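Local coordinates for protein beta-lactamase Mb2281c (Mycobacterium bovis, PDB 3I7J) that is named a beta-lactamase and probably acts as a serine hydrolase of the beta-lactamase and penicillin-binding protein type, at residues W10-G21 with D241-R250; V127-R137 with A149-F159. All coordinates share one frame; numbering follows the deposited sequence.

Contact 1: residues W10-G21 with D241-R250; sequences WPVPAAAAAVIG and DLALVVLTAR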
ATOM      1  N   TRP A  10      11.306  -2.354  20.822  1.00 25.27           N
ATOM      2  CA  TRP A  10      11.590  -1.408  19.742  1.00 21.95           C
ATOM      3  C   TRP A  10      11.774   0.007  20.260  1.00 18.90           C
ATOM      4  O   TRP A  10      11.084   0.440  21.184  1.00 22.08           O
ATOM      5  CB  TRP A  10      10.459  -1.414  18.708  1.00 25.82           C
ATOM      6  CG  TRP A  10      10.551  -2.515  17.695  1.00 20.27           C
ATOM      7  CD1 TRP A  10      11.214  -3.701  17.829  1.00 21.83           C
ATOM      8  CD2 TRP A  10       9.903  -2.560  16.417  1.00 22.75           C
ATOM      9  NE1 TRP A  10      11.017  -4.483  16.719  1.00 20.37           N
ATOM     10  CE2 TRP A  10      10.214  -3.808  15.836  1.00 23.14           C
ATOM     11  CE3 TRP A  10       9.085  -1.666  15.708  1.00 13.88           C
ATOM     12  CZ2 TRP A  10       9.733  -4.191  14.574  1.00 23.75           C
ATOM     13  CZ3 TRP A  10       8.609  -2.046  14.457  1.00 19.56           C
ATOM     14  CH2 TRP A  10       8.935  -3.298  13.903  1.00 16.66           C
ATOM     15  N   PRO A  11      12.721   0.746  19.672  1.00 16.18           N
ATOM     16  CA  PRO A  11      12.995   2.124  20.074  1.00 16.26           C
ATOM     17  C   PRO A  11      11.983   3.101  19.478  1.00 19.42           C
ATOM     18  O   PRO A  11      12.348   4.001  18.722  1.00 19.34           O
ATOM     19  CB  PRO A  11      14.406   2.353  19.544  1.00 15.22           C
ATOM     20  CG  PRO A  11      14.394   1.563  18.273  1.00 20.28           C
ATOM     21  CD  PRO A  11      13.728   0.274  18.702  1.00 12.40           C
ATOM     22  N   VAL A  12      10.713   2.918  19.820  1.00 18.13           N
ATOM     23  CA  VAL A  12       9.644   3.777  19.324  1.00 21.53           C
ATOM     24  C   VAL A  12       8.731   4.179  20.488  1.00 22.22           C
ATOM     25  O   VAL A  12       8.585   3.434  21.448  1.00 28.62           O
ATOM     26  CB  VAL A  12       8.793   3.040  18.268  1.00 19.26           C
ATOM     27  CG1 VAL A  12       9.685   2.518  17.156  1.00 13.58           C
ATOM     28  CG2 VAL A  12       8.032   1.897  18.927  1.00 14.00           C
ATOM     29  N   PRO A  13       8.104   5.364  20.412  1.00 21.12           N
ATOM     30  CA  PRO A  13       7.206   5.856  21.466  1.00 16.57           C
ATOM     31  C   PRO A  13       5.986   4.955  21.671  1.00 25.02           C
ATOM     32  O   PRO A  13       5.423   4.895  22.763  1.00 19.05           O
ATOM     33  CB  PRO A  13       6.820   7.248  20.966  1.00 21.70           C
ATOM     34  CG  PRO A  13       8.016   7.664  20.150  1.00 17.85           C
ATOM     35  CD  PRO A  13       8.312   6.396  19.379  1.00 20.95           C
ATOM     36  N   ALA A  14       5.580   4.264  20.610  1.00 21.01           N
ATOM     37  CA  ALA A  14       4.432   3.361  20.658  1.00 24.82           C
ATOM     38  C   ALA A  14       4.326   2.579  19.353  1.00 28.22           C
ATOM     39  O   ALA A  14       4.713   3.065  18.284  1.00 21.62           O
ATOM     40  CB  ALA A  14       3.142   4.149  20.892  1.00 18.46           C
ATOM     41  N   ALA A  15       3.795   1.366  19.448  1.00 26.54           N
ATOM     42  CA  ALA A  15       3.628   0.510  18.280  1.00 20.84           C
ATOM     43  C   ALA A  15       2.498  -0.484  18.487  1.00 17.56           C
ATOM     44  O   ALA A  15       2.114  -0.768  19.618  1.00 12.55           O
ATOM     45  CB  ALA A  15       4.932  -0.234  17.981  1.00 22.12           C
ATOM     46  N   ALA A  16       1.960  -0.992  17.384  1.00 15.99           N
ATOM     47  CA  ALA A  16       0.885  -1.977  17.413  1.00 11.00           C
ATOM     48  C   ALA A  16       1.017  -2.809  16.142  1.00 13.68           C
ATOM     49  O   ALA A  16       1.455  -2.310  15.103  1.00 12.63           O
ATOM     50  CB  ALA A  16      -0.471  -1.286  17.468  1.00 11.60           C
ATOM     51  N   ALA A  17       0.649  -4.078  16.221  1.00  7.56           N
ATOM     52  CA  ALA A  17       0.772  -4.933  15.062  1.00  9.86           C
ATOM     53  C   ALA A  17      -0.206  -6.086  15.089  1.00 16.62           C
ATOM     54  O   ALA A  17      -0.798  -6.397  16.126  1.00 15.94           O
ATOM     55  CB  ALA A  17       2.194  -5.467  14.959  1.00 10.28           C
ATOM     56  N   ALA A  18      -0.361  -6.723  13.933  1.00 12.64           N
ATOM     57  CA  ALA A  18      -1.261  -7.849  13.790  1.00  9.26           C
ATOM     58  C   ALA A  18      -0.833  -8.756  12.647  1.00 15.59           C
ATOM     59  O   ALA A  18      -0.362  -8.293  11.607  1.00 15.39           O
ATOM     60  CB  ALA A  18      -2.681  -7.344  13.544  1.00 10.79           C
ATOM     61  N   VAL A  19      -0.982 -10.058  12.858  1.00 11.80           N
ATOM     62  CA  VAL A  19      -0.678 -11.038  11.833  1.00  6.85           C
ATOM     63  C   VAL A  19      -2.059 -11.493  11.386  1.00 15.27           C
ATOM     64  O   VAL A  19      -2.904 -11.843  12.215  1.00 11.73           O
ATOM     65  CB  VAL A  19       0.083 -12.256  12.384  1.00 12.43           C
ATOM     66  CG1 VAL A  19       0.316 -13.267  11.257  1.00  1.78           C
ATOM     67  CG2 VAL A  19       1.411 -11.823  12.992  1.00 15.26           C
ATOM     68  N   ILE A  20      -2.293 -11.464  10.078  1.00 11.54           N
ATOM     69  CA  ILE A  20      -3.581 -11.856   9.522  1.00 10.19           C
ATOM     70  C   ILE A  20      -3.430 -13.035   8.566  1.00 17.01           C
ATOM     71  O   ILE A  20      -2.469 -13.120   7.798  1.00  8.84           O
ATOM     72  CB  ILE A  20      -4.248 -10.683   8.738  1.00 10.99           C
ATOM     73  CG1 ILE A  20      -4.397  -9.459   9.647  1.00 10.05           C
ATOM     74  CG2 ILE A  20      -5.612 -11.105   8.200  1.00  3.68           C
ATOM     75  CD1 ILE A  20      -3.095  -8.701   9.875  1.00 10.66           C
ATOM     76  N   GLY A  21      -4.391 -13.946   8.637  1.00  6.82           N
ATOM     77  CA  GLY A  21      -4.404 -15.106   7.773  1.00  8.79           C
ATOM     78  C   GLY A  21      -5.770 -15.090   7.122  1.00 11.75           C
ATOM     79  O   GLY A  21      -6.610 -14.266   7.498  1.00 14.41           O
ATOM     80  N   ASP A 241       0.520 -16.972   2.265  1.00 11.07           N
ATOM     81  CA  ASP A 241      -0.895 -16.715   2.530  1.00 14.00           C
ATOM     82  C   ASP A 241      -0.958 -16.106   3.930  1.00 13.88           C
ATOM     83  O   ASP A 241      -1.698 -16.570   4.798  1.00 11.96           O
ATOM     84  CB  ASP A 241      -1.708 -18.019   2.469  1.00 13.27           C
ATOM     85  CG  ASP A 241      -3.169 -17.790   2.096  1.00 19.94           C
ATOM     86  OD1 ASP A 241      -3.486 -16.729   1.513  1.00 21.03           O
ATOM     87  OD2 ASP A 241      -4.007 -18.680   2.360  1.00 23.46           O
ATOM     88  N   LEU A 242      -0.155 -15.069   4.142  1.00  9.62           N
ATOM     89  CA  LEU A 242      -0.097 -14.388   5.430  1.00 16.24           C
ATOM     90  C   LEU A 242       0.054 -12.882   5.205  1.00 18.22           C
ATOM     91  O   LEU A 242       0.569 -12.449   4.173  1.00 16.07           O
ATOM     92  CB  LEU A 242       1.101 -14.912   6.226  1.00 21.33           C
ATOM     93  CG  LEU A 242       0.928 -15.483   7.635  1.00 26.33           C
ATOM     94  CD1 LEU A 242      -0.226 -16.463   7.698  1.00 19.17           C
ATOM     95  CD2 LEU A 242       2.233 -16.158   8.034  1.00 23.01           C
ATOM     96  N   ALA A 243      -0.389 -12.090   6.176  1.00 17.91           N
ATOM     97  CA  ALA A 243      -0.283 -10.639   6.089  1.00  8.94           C
ATOM     98  C   ALA A 243       0.240 -10.095   7.411  1.00 13.80           C
ATOM     99  O   ALA A 243      -0.027 -10.655   8.476  1.00 17.43           O
ATOM    100  CB  ALA A 243      -1.642 -10.024   5.779  1.00  7.88           C
ATOM    101  N   LEU A 244       0.996  -9.008   7.341  1.00  7.29           N
ATOM    102  CA  LEU A 244       1.530  -8.400   8.548  1.00 15.58           C
ATOM    103  C   LEU A 244       1.317  -6.908   8.495  1.00  9.22           C
ATOM    104  O   LEU A 244       1.626  -6.266   7.496  1.00 13.14           O
ATOM    105  CB  LEU A 244       3.029  -8.701   8.703  1.00  9.79           C
ATOM    106  CG  LEU A 244       3.759  -7.928   9.814  1.00 15.69           C
ATOM    107  CD1 LEU A 244       3.149  -8.242  11.175  1.00 11.85           C
ATOM    108  CD2 LEU A 244       5.242  -8.285   9.796  1.00  5.72           C
ATOM    109  N   VAL A 245       0.763  -6.367   9.569  1.00 12.55           N
ATOM    110  CA  VAL A 245       0.526  -4.938   9.672  1.00 11.00           C
ATOM    111  C   VAL A 245       1.312  -4.416  10.871  1.00 17.49           C
ATOM    112  O   VAL A 245       1.195  -4.957  11.971  1.00 17.51           O
ATOM    113  CB  VAL A 245      -0.970  -4.622   9.910  1.00  7.58           C
ATOM    114  CG1 VAL A 245      -1.123  -3.181  10.359  1.00  4.17           C
ATOM    115  CG2 VAL A 245      -1.774  -4.852   8.625  1.00  4.35           C
ATOM    116  N   VAL A 246       2.131  -3.389  10.658  1.00 12.03           N
ATOM    117  CA  VAL A 246       2.887  -2.781  11.749  1.00 10.78           C
ATOM    118  C   VAL A 246       2.779  -1.263  11.684  1.00  7.28           C
ATOM    119  O   VAL A 246       3.083  -0.652  10.659  1.00 16.02           O
ATOM    120  CB  VAL A 246       4.400  -3.155  11.734  1.00 11.19           C
ATOM    121  CG1 VAL A 246       5.139  -2.334  12.792  1.00  7.96           C
ATOM    122  CG2 VAL A 246       4.591  -4.641  12.036  1.00 11.59           C
ATOM    123  N   LEU A 247       2.338  -0.665  12.786  1.00 10.38           N
ATOM    124  CA  LEU A 247       2.206   0.787  12.892  1.00 10.68           C
ATOM    125  C   LEU A 247       2.921   1.264  14.154  1.00 16.53           C
ATOM    126  O   LEU A 247       2.677   0.743  15.248  1.00 15.02           O
ATOM    127  CB  LEU A 247       0.730   1.196  12.956  1.00 13.92           C
ATOM    128  CG  LEU A 247      -0.166   0.869  11.753  1.00 15.60           C
ATOM    129  CD1 LEU A 247      -1.580   1.366  12.039  1.00 11.13           C
ATOM    130  CD2 LEU A 247       0.382   1.512  10.483  1.00  6.70           C
ATOM    131  N   THR A 248       3.814   2.238  13.990  1.00 17.96           N
ATOM    132  CA  THR A 248       4.566   2.805  15.104  1.00 13.35           C
ATOM    133  C   THR A 248       4.481   4.325  15.082  1.00 22.49           C
ATOM    134  O   THR A 248       4.114   4.934  14.069  1.00 16.08           O
ATOM    135  CB  THR A 248       6.065   2.439  15.059  1.00 15.47           C
ATOM    136  OG1 THR A 248       6.754   3.320  14.158  1.00 18.48           O
ATOM    137  CG2 THR A 248       6.252   1.001  14.607  1.00  8.48           C
ATOM    138  N   ALA A 249       4.831   4.927  16.214  1.00 24.22           N
ATOM    139  CA  ALA A 249       4.810   6.373  16.374  1.00 22.26           C
ATOM    140  C   ALA A 249       6.194   6.988  16.169  1.00 22.71           C
ATOM    141  O   ALA A 249       6.536   7.989  16.797  1.00 27.96           O
ATOM    142  CB  ALA A 249       4.279   6.730  17.761  1.00 25.37           C
ATOM    143  N   ARG A 250       6.993   6.379  15.302  1.00 19.28           N
ATOM    144  CA  ARG A 250       8.322   6.901  15.006  1.00 14.03           C
ATOM    145  C   ARG A 250       8.549   6.877  13.500  1.00 17.97           C
ATOM    146  O   ARG A 250       8.393   5.839  12.857  1.00 20.26           O
ATOM    147  CB  ARG A 250       9.409   6.077  15.695  1.00  9.49           C
ATOM    148  CG  ARG A 250      10.799   6.687  15.544  1.00 16.27           C
ATOM    149  CD  ARG A 250      11.878   5.871  16.246  1.00 15.25           C
ATOM    150  NE  ARG A 250      13.193   6.471  16.055  1.00 18.39           N
ATOM    151  CZ  ARG A 250      14.333   5.939  16.483  1.00 20.42           C
ATOM    152  NH1 ARG A 250      14.332   4.784  17.137  1.00 27.56           N
ATOM    153  NH2 ARG A 250      15.480   6.562  16.254  1.00 15.64           N
TER

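Contact 2: residues V127-R137 with A149-F159; sequences VCEPLGMVTTR and ATSTVADLAVF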
ATOM      1  N   VAL A 127     -14.548   1.382  -0.027  1.00 17.05           N
ATOM      2  CA  VAL A 127     -13.622   0.486   0.648  1.00 12.60           C
ATOM      3  C   VAL A 127     -13.816   0.317   2.150  1.00 13.75           C
ATOM      4  O   VAL A 127     -14.056  -0.784   2.630  1.00 11.57           O
ATOM      5  CB  VAL A 127     -12.178   0.971   0.401  1.00 13.86           C
ATOM      6  CG1 VAL A 127     -11.191   0.094   1.144  1.00  8.30           C
ATOM      7  CG2 VAL A 127     -11.888   0.973  -1.096  1.00  5.61           C
ATOM      8  N   CYS A 128     -13.695   1.417   2.882  1.00 10.67           N
ATOM      9  CA  CYS A 128     -13.800   1.385   4.327  1.00 15.73           C
ATOM     10  C   CYS A 128     -15.144   0.931   4.898  1.00 17.96           C
ATOM     11  O   CYS A 128     -15.189   0.038   5.742  1.00 13.96           O
ATOM     12  CB  CYS A 128     -13.405   2.749   4.881  1.00 17.37           C
ATOM     13  SG  CYS A 128     -11.684   3.180   4.497  1.00 21.75           S
ATOM     14  N   GLU A 129     -16.228   1.535   4.430  1.00 18.93           N
ATOM     15  CA  GLU A 129     -17.566   1.200   4.896  1.00 18.66           C
ATOM     16  C   GLU A 129     -17.902  -0.274   4.610  1.00 20.90           C
ATOM     17  O   GLU A 129     -18.370  -0.994   5.492  1.00 18.23           O
ATOM     18  CB  GLU A 129     -18.568   2.140   4.213  1.00 25.55           C
ATOM     19  CG  GLU A 129     -19.953   2.218   4.827  1.00 32.52           C
ATOM     20  CD  GLU A 129     -20.722   0.918   4.719  1.00 45.16           C
ATOM     21  OE1 GLU A 129     -20.691   0.284   3.637  1.00 49.51           O
ATOM     22  OE2 GLU A 129     -21.374   0.535   5.714  1.00 49.20           O
ATOM     23  N   PRO A 130     -17.654  -0.750   3.379  1.00 18.70           N
ATOM     24  CA  PRO A 130     -17.969  -2.156   3.093  1.00 19.63           C
ATOM     25  C   PRO A 130     -17.203  -3.157   3.961  1.00 19.58           C
ATOM     26  O   PRO A 130     -17.708  -4.240   4.258  1.00 21.81           O
ATOM     27  CB  PRO A 130     -17.625  -2.299   1.608  1.00 16.56           C
ATOM     28  CG  PRO A 130     -17.883  -0.914   1.066  1.00 13.13           C
ATOM     29  CD  PRO A 130     -17.261  -0.039   2.151  1.00 17.87           C
ATOM     30  N   LEU A 131     -15.993  -2.799   4.378  1.00 17.06           N
ATOM     31  CA  LEU A 131     -15.180  -3.691   5.209  1.00 15.13           C
ATOM     32  C   LEU A 131     -15.299  -3.412   6.709  1.00 12.11           C
ATOM     33  O   LEU A 131     -14.651  -4.077   7.515  1.00 21.70           O
ATOM     34  CB  LEU A 131     -13.707  -3.600   4.784  1.00 13.31           C
ATOM     35  CG  LEU A 131     -13.377  -4.154   3.387  1.00 14.61           C
ATOM     36  CD1 LEU A 131     -11.939  -3.851   2.990  1.00  5.99           C
ATOM     37  CD2 LEU A 131     -13.618  -5.649   3.384  1.00  7.45           C
ATOM     38  N   GLY A 132     -16.114  -2.432   7.083  1.00 11.33           N
ATOM     39  CA  GLY A 132     -16.274  -2.109   8.489  1.00  7.08           C
ATOM     40  C   GLY A 132     -15.142  -1.301   9.101  1.00 17.01           C
ATOM     41  O   GLY A 132     -14.957  -1.326  10.318  1.00 19.79           O
HETATM   42  N   MSE A 133     -14.378  -0.597   8.267  1.00 18.61           N
HETATM   43  CA  MSE A 133     -13.269   0.238   8.731  1.00 19.35           C
HETATM   44  C   MSE A 133     -13.780   1.589   9.220  1.00 19.25           C
HETATM   45  O   MSE A 133     -13.581   2.613   8.562  1.00 22.13           O
HETATM   46  CB  MSE A 133     -12.276   0.446   7.589  1.00 13.52           C
HETATM   47  CG  MSE A 133     -11.339  -0.735   7.403  1.00 24.38           C
HETATM   48 SE   MSE A 133     -10.559  -0.946   5.624  1.00 28.94          SE
HETATM   49  CE  MSE A 133     -10.710  -2.853   5.545  1.00 57.36           C
ATOM     50  N   VAL A 134     -14.406   1.596  10.391  1.00 13.87           N
ATOM     51  CA  VAL A 134     -14.983   2.823  10.927  1.00 12.90           C
ATOM     52  C   VAL A 134     -14.036   3.810  11.617  1.00 18.06           C
ATOM     53  O   VAL A 134     -14.467   4.843  12.130  1.00 20.23           O
ATOM     54  CB  VAL A 134     -16.172   2.494  11.875  1.00 13.62           C
ATOM     55  CG1 VAL A 134     -17.252   1.761  11.091  1.00 10.07           C
ATOM     56  CG2 VAL A 134     -15.707   1.638  13.050  1.00 15.84           C
ATOM     57  N   THR A 135     -12.744   3.514  11.619  1.00 18.44           N
ATOM     58  CA  THR A 135     -11.795   4.429  12.237  1.00 13.09           C
ATOM     59  C   THR A 135     -10.676   4.733  11.240  1.00 20.31           C
ATOM     60  O   THR A 135      -9.521   4.969  11.612  1.00 17.08           O
ATOM     61  CB  THR A 135     -11.224   3.834  13.532  1.00 13.11           C
ATOM     62  OG1 THR A 135     -12.305   3.339  14.328  1.00 17.11           O
ATOM     63  CG2 THR A 135     -10.482   4.891  14.329  1.00 13.75           C
ATOM     64  N   THR A 136     -11.039   4.713   9.963  1.00 14.48           N
ATOM     65  CA  THR A 136     -10.109   4.999   8.881  1.00 22.00           C
ATOM     66  C   THR A 136     -10.643   6.180   8.086  1.00 17.68           C
ATOM     67  O   THR A 136     -11.809   6.199   7.701  1.00 17.46           O
ATOM     68  CB  THR A 136      -9.971   3.810   7.914  1.00 12.09           C
ATOM     69  OG1 THR A 136      -9.405   2.689   8.604  1.00 17.45           O
ATOM     70  CG2 THR A 136      -9.075   4.187   6.751  1.00 10.29           C
ATOM     71  N   ARG A 137      -9.800   7.171   7.839  1.00 17.94           N
ATOM     72  CA  ARG A 137     -10.257   8.313   7.070  1.00 21.68           C
ATOM     73  C   ARG A 137      -9.141   9.035   6.342  1.00 17.45           C
ATOM     74  O   ARG A 137      -7.965   8.933   6.695  1.00 17.02           O
ATOM     75  CB  ARG A 137     -11.006   9.287   7.980  1.00 30.70           C
ATOM     76  CG  ARG A 137     -10.171   9.866   9.104  1.00 32.42           C
ATOM     77  CD  ARG A 137     -11.057  10.659  10.052  1.00 40.87           C
ATOM     78  NE  ARG A 137     -11.896  11.606   9.324  1.00 52.99           N
ATOM     79  CZ  ARG A 137     -12.851  12.346   9.879  1.00 61.68           C
ATOM     80  NH1 ARG A 137     -13.094  12.252  11.181  1.00 63.03           N
ATOM     81  NH2 ARG A 137     -13.568  13.174   9.126  1.00 59.24           N
ATOM     82  N   ALA A 149      -3.958   9.522   4.901  1.00 12.04           N
ATOM     83  CA  ALA A 149      -4.885   8.653   5.609  1.00 12.67           C
ATOM     84  C   ALA A 149      -4.455   8.372   7.049  1.00 18.91           C
ATOM     85  O   ALA A 149      -3.268   8.380   7.396  1.00 14.72           O
ATOM     86  CB  ALA A 149      -5.064   7.347   4.855  1.00 12.20           C
ATOM     87  N   THR A 150      -5.461   8.133   7.874  1.00 12.68           N
ATOM     88  CA  THR A 150      -5.302   7.841   9.284  1.00 13.98           C
ATOM     89  C   THR A 150      -6.085   6.543   9.521  1.00 11.47           C
ATOM     90  O   THR A 150      -7.162   6.361   8.960  1.00  9.29           O
ATOM     91  CB  THR A 150      -5.897   9.017  10.115  1.00 13.50           C
ATOM     92  OG1 THR A 150      -4.851   9.929  10.468  1.00 16.48           O
ATOM     93  CG2 THR A 150      -6.583   8.528  11.340  1.00 24.94           C
ATOM     94  N   SER A 151      -5.550   5.639  10.337  1.00 11.69           N
ATOM     95  CA  SER A 151      -6.232   4.376  10.592  1.00 12.16           C
ATOM     96  C   SER A 151      -5.692   3.678  11.839  1.00 15.15           C
ATOM     97  O   SER A 151      -4.831   4.214  12.544  1.00 13.35           O
ATOM     98  CB  SER A 151      -6.085   3.462   9.364  1.00  6.06           C
ATOM     99  OG  SER A 151      -6.910   2.315   9.469  1.00 18.06           O
ATOM    100  N   THR A 152      -6.205   2.475  12.098  1.00 16.65           N
ATOM    101  CA  THR A 152      -5.814   1.665  13.257  1.00 10.17           C
ATOM    102  C   THR A 152      -5.368   0.291  12.792  1.00  8.75           C
ATOM    103  O   THR A 152      -5.673  -0.111  11.676  1.00  9.15           O
ATOM    104  CB  THR A 152      -7.009   1.446  14.197  1.00 12.33           C
ATOM    105  OG1 THR A 152      -8.017   0.695  13.501  1.00 13.36           O
ATOM    106  CG2 THR A 152      -7.600   2.779  14.643  1.00  4.06           C
ATOM    107  N   VAL A 153      -4.652  -0.441  13.643  1.00 13.80           N
ATOM    108  CA  VAL A 153      -4.211  -1.775  13.249  1.00  8.39           C
ATOM    109  C   VAL A 153      -5.422  -2.686  13.020  1.00 10.45           C
ATOM    110  O   VAL A 153      -5.402  -3.539  12.132  1.00  9.99           O
ATOM    111  CB  VAL A 153      -3.269  -2.401  14.306  1.00 11.91           C
ATOM    112  CG1 VAL A 153      -2.921  -3.840  13.919  1.00 12.08           C
ATOM    113  CG2 VAL A 153      -1.992  -1.575  14.396  1.00  5.75           C
ATOM    114  N   ALA A 154      -6.476  -2.497  13.810  1.00  5.62           N
ATOM    115  CA  ALA A 154      -7.693  -3.299  13.677  1.00  9.41           C
ATOM    116  C   ALA A 154      -8.324  -3.110  12.298  1.00 13.66           C
ATOM    117  O   ALA A 154      -8.734  -4.078  11.652  1.00 14.80           O
ATOM    118  CB  ALA A 154      -8.702  -2.914  14.762  1.00  7.33           C
ATOM    119  N   ASP A 155      -8.424  -1.855  11.864  1.00 13.98           N
ATOM    120  CA  ASP A 155      -8.990  -1.540  10.555  1.00 12.24           C
ATOM    121  C   ASP A 155      -8.078  -2.064   9.444  1.00 11.79           C
ATOM    122  O   ASP A 155      -8.553  -2.627   8.457  1.00  7.98           O
ATOM    123  CB  ASP A 155      -9.170  -0.024  10.387  1.00 13.91           C
ATOM    124  CG  ASP A 155     -10.495   0.473  10.919  1.00 13.79           C
ATOM    125  OD1 ASP A 155     -11.164  -0.280  11.665  1.00 11.52           O
ATOM    126  OD2 ASP A 155     -10.864   1.628  10.600  1.00 10.98           O
ATOM    127  N   LEU A 156      -6.771  -1.877   9.600  1.00  7.39           N
ATOM    128  CA  LEU A 156      -5.841  -2.347   8.584  1.00  7.75           C
ATOM    129  C   LEU A 156      -5.820  -3.863   8.529  1.00 10.40           C
ATOM    130  O   LEU A 156      -5.556  -4.449   7.478  1.00 11.73           O
ATOM    131  CB  LEU A 156      -4.435  -1.817   8.841  1.00  4.24           C
ATOM    132  CG  LEU A 156      -4.224  -0.335   8.558  1.00  9.98           C
ATOM    133  CD1 LEU A 156      -2.726  -0.072   8.553  1.00 12.71           C
ATOM    134  CD2 LEU A 156      -4.821   0.050   7.199  1.00 17.42           C
ATOM    135  N   ALA A 157      -6.099  -4.493   9.668  1.00  9.25           N
ATOM    136  CA  ALA A 157      -6.129  -5.951   9.759  1.00 12.91           C
ATOM    137  C   ALA A 157      -7.258  -6.466   8.872  1.00 10.17           C
ATOM    138  O   ALA A 157      -7.101  -7.461   8.165  1.00 12.69           O
ATOM    139  CB  ALA A 157      -6.361  -6.377  11.204  1.00  9.82           C
ATOM    140  N   VAL A 158      -8.396  -5.778   8.928  1.00 10.27           N
ATOM    141  CA  VAL A 158      -9.558  -6.119   8.118  1.00 13.16           C
ATOM    142  C   VAL A 158      -9.194  -5.903   6.647  1.00  8.84           C
ATOM    143  O   VAL A 158      -9.532  -6.716   5.786  1.00 11.58           O
ATOM    144  CB  VAL A 158     -10.769  -5.217   8.479  1.00 20.60           C
ATOM    145  CG1 VAL A 158     -11.930  -5.490   7.535  1.00 29.97           C
ATOM    146  CG2 VAL A 158     -11.194  -5.467   9.926  1.00 26.99           C
ATOM    147  N   PHE A 159      -8.494  -4.804   6.367  1.00 13.04           N
ATOM    148  CA  PHE A 159      -8.079  -4.489   5.003  1.00 11.46           C
ATOM    149  C   PHE A 159      -7.181  -5.600   4.475  1.00 15.14           C
ATOM    150  O   PHE A 159      -7.377  -6.093   3.358  1.00 11.61           O
ATOM    151  CB  PHE A 159      -7.343  -3.143   4.959  1.00  9.19           C
ATOM    152  CG  PHE A 159      -7.066  -2.654   3.563  1.00 18.20           C
ATOM    153  CD1 PHE A 159      -8.115  -2.361   2.688  1.00 10.03           C
ATOM    154  CD2 PHE A 159      -5.762  -2.492   3.117  1.00  9.34           C
ATOM    155  CE1 PHE A 159      -7.868  -1.912   1.386  1.00  9.97           C
ATOM    156  CE2 PHE A 159      -5.507  -2.045   1.817  1.00 15.34           C
ATOM    157  CZ  PHE A 159      -6.568  -1.754   0.948  1.00  8.63           C
TER
HETATM  158  O   HOH W   1     -12.474   0.811  13.674  1.00 13.48           O

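Contact 1: residues W10-G21 with D241-R250
R250 reaches back along the loop before strand 15-21 and closes one end of this strand pair. Its CG stands anti to the backbone N (chi1 -173°) and the chain runs on fully extended, which carries the guanidinium out to P11. There NH1 gives a hydrogen bond to P11 O at 2.7 Å, in the carbonyl plane and on a lone pair. The bond is bent, and the oxygen sits somewhat out of the guanidinium plane. The P11 ring lies at the edge of the same group, with CG 3.4 Å from NH1. On the way, R250 CB touches both V12 CG1 and P13 CD, while W255 makes a cation-pi contact with the arginine.

The W10 indole packs on the face of the sheet that carries A15, A17, V246 and T248. Methyl CG2 of T248 meets CZ3 of W10 at the ring edge, 3.9 Å away, and V246 CG1 approaches the same ring atom obliquely. The other methyl of V246, CG2, turns to A17 CB at 3.9 Å. Helix 256-271 lies on this side, where W260 meets the indole. T248 OG1 accepts from the backbone N of R250, an ST turn, and is also hydrogen-bonded to G231 O.

The opposite face carries A16, A18, I20, A243, V245 and L247. I20 CB packs on A243 CB, and its CD1 reaches V245 CG2 at 4.3 Å. Small alanines here let V153 of helix 153-164 come close.

Paired backbone bonds join A16 with L247, A18 with V245 and I20 with A243; L247 N to A16 O is nearly straight at 176°. Beyond them A249 N bonds to A14 O. Pairing of the first and last strands in a helix-flanked antiparallel sheet is characteristic of the serine beta-lactamase fold.

Contact 2: residues V127-R137 with A149-F159
D155 OD2 is gripped by two donors from the loop after helix 119-131. T135 N comes to its syn lone pair at 2.9 Å. T136 OG1 comes to the anti lone pair at 2.7 Å, on the side away from OD1. The T136 hydroxyl in turn accepts from S151 OG, also at 2.7 Å, so a short relay of hydroxyls ends on the carboxylate. OD1 takes a water that also bonds to T135 OG1. Bonds to both oxygens would fix the rotation of the carboxylate and probably favour its charged form.

The same aspartate lies in the first turn of helix 153-164. T152 is the N-cap there, with OG1 accepting from D155 N. Across the contact, a Schellman motif at G132 ends helix 119-131 and turns the chain toward a short antiparallel pairing. R137 and T150 form its hydrogen-bonded pair, in a small three-stranded sheet with strand 36-37.

Selenomethionine M133 slides past D155 in the opposite direction. Its chain bends at chi3 (-140°) and brings CE to the edge of the F159 ring, 3.4 Å from F159 CB; SE makes the oblique Met-aromatic contact, 5.2 Å from the ring centroid. L131 CD1 also meets the ring edge, at CD1 of F159. V158 CG1 packs on both L131 CB and M133 CE, which lie on the same side of it, while V127 CG1 reaches F159 CE1 at 3.9 Å.

Overall arrangement
From the N terminus, the chain enters strand 15-21 of the main antiparallel sheet. It then passes through helices 42-56, 72-76 and 101-115 to helix 119-131, whose end opens segment 127-137. Contact 2 closes a short loop there, with 11 residues between its segments. The chain goes on through helix 153-164 and the later strands. Contact 1 closes the long loop when strand 242-248 returns beside strand 15-21, so contact 2 is nested within it. The two meet directly: V153 packs on A16 and A18, with its CG2 3.4 Å from A16 CB. Helix 153-164 thus joins the main sheet to the helical part and the small sheet.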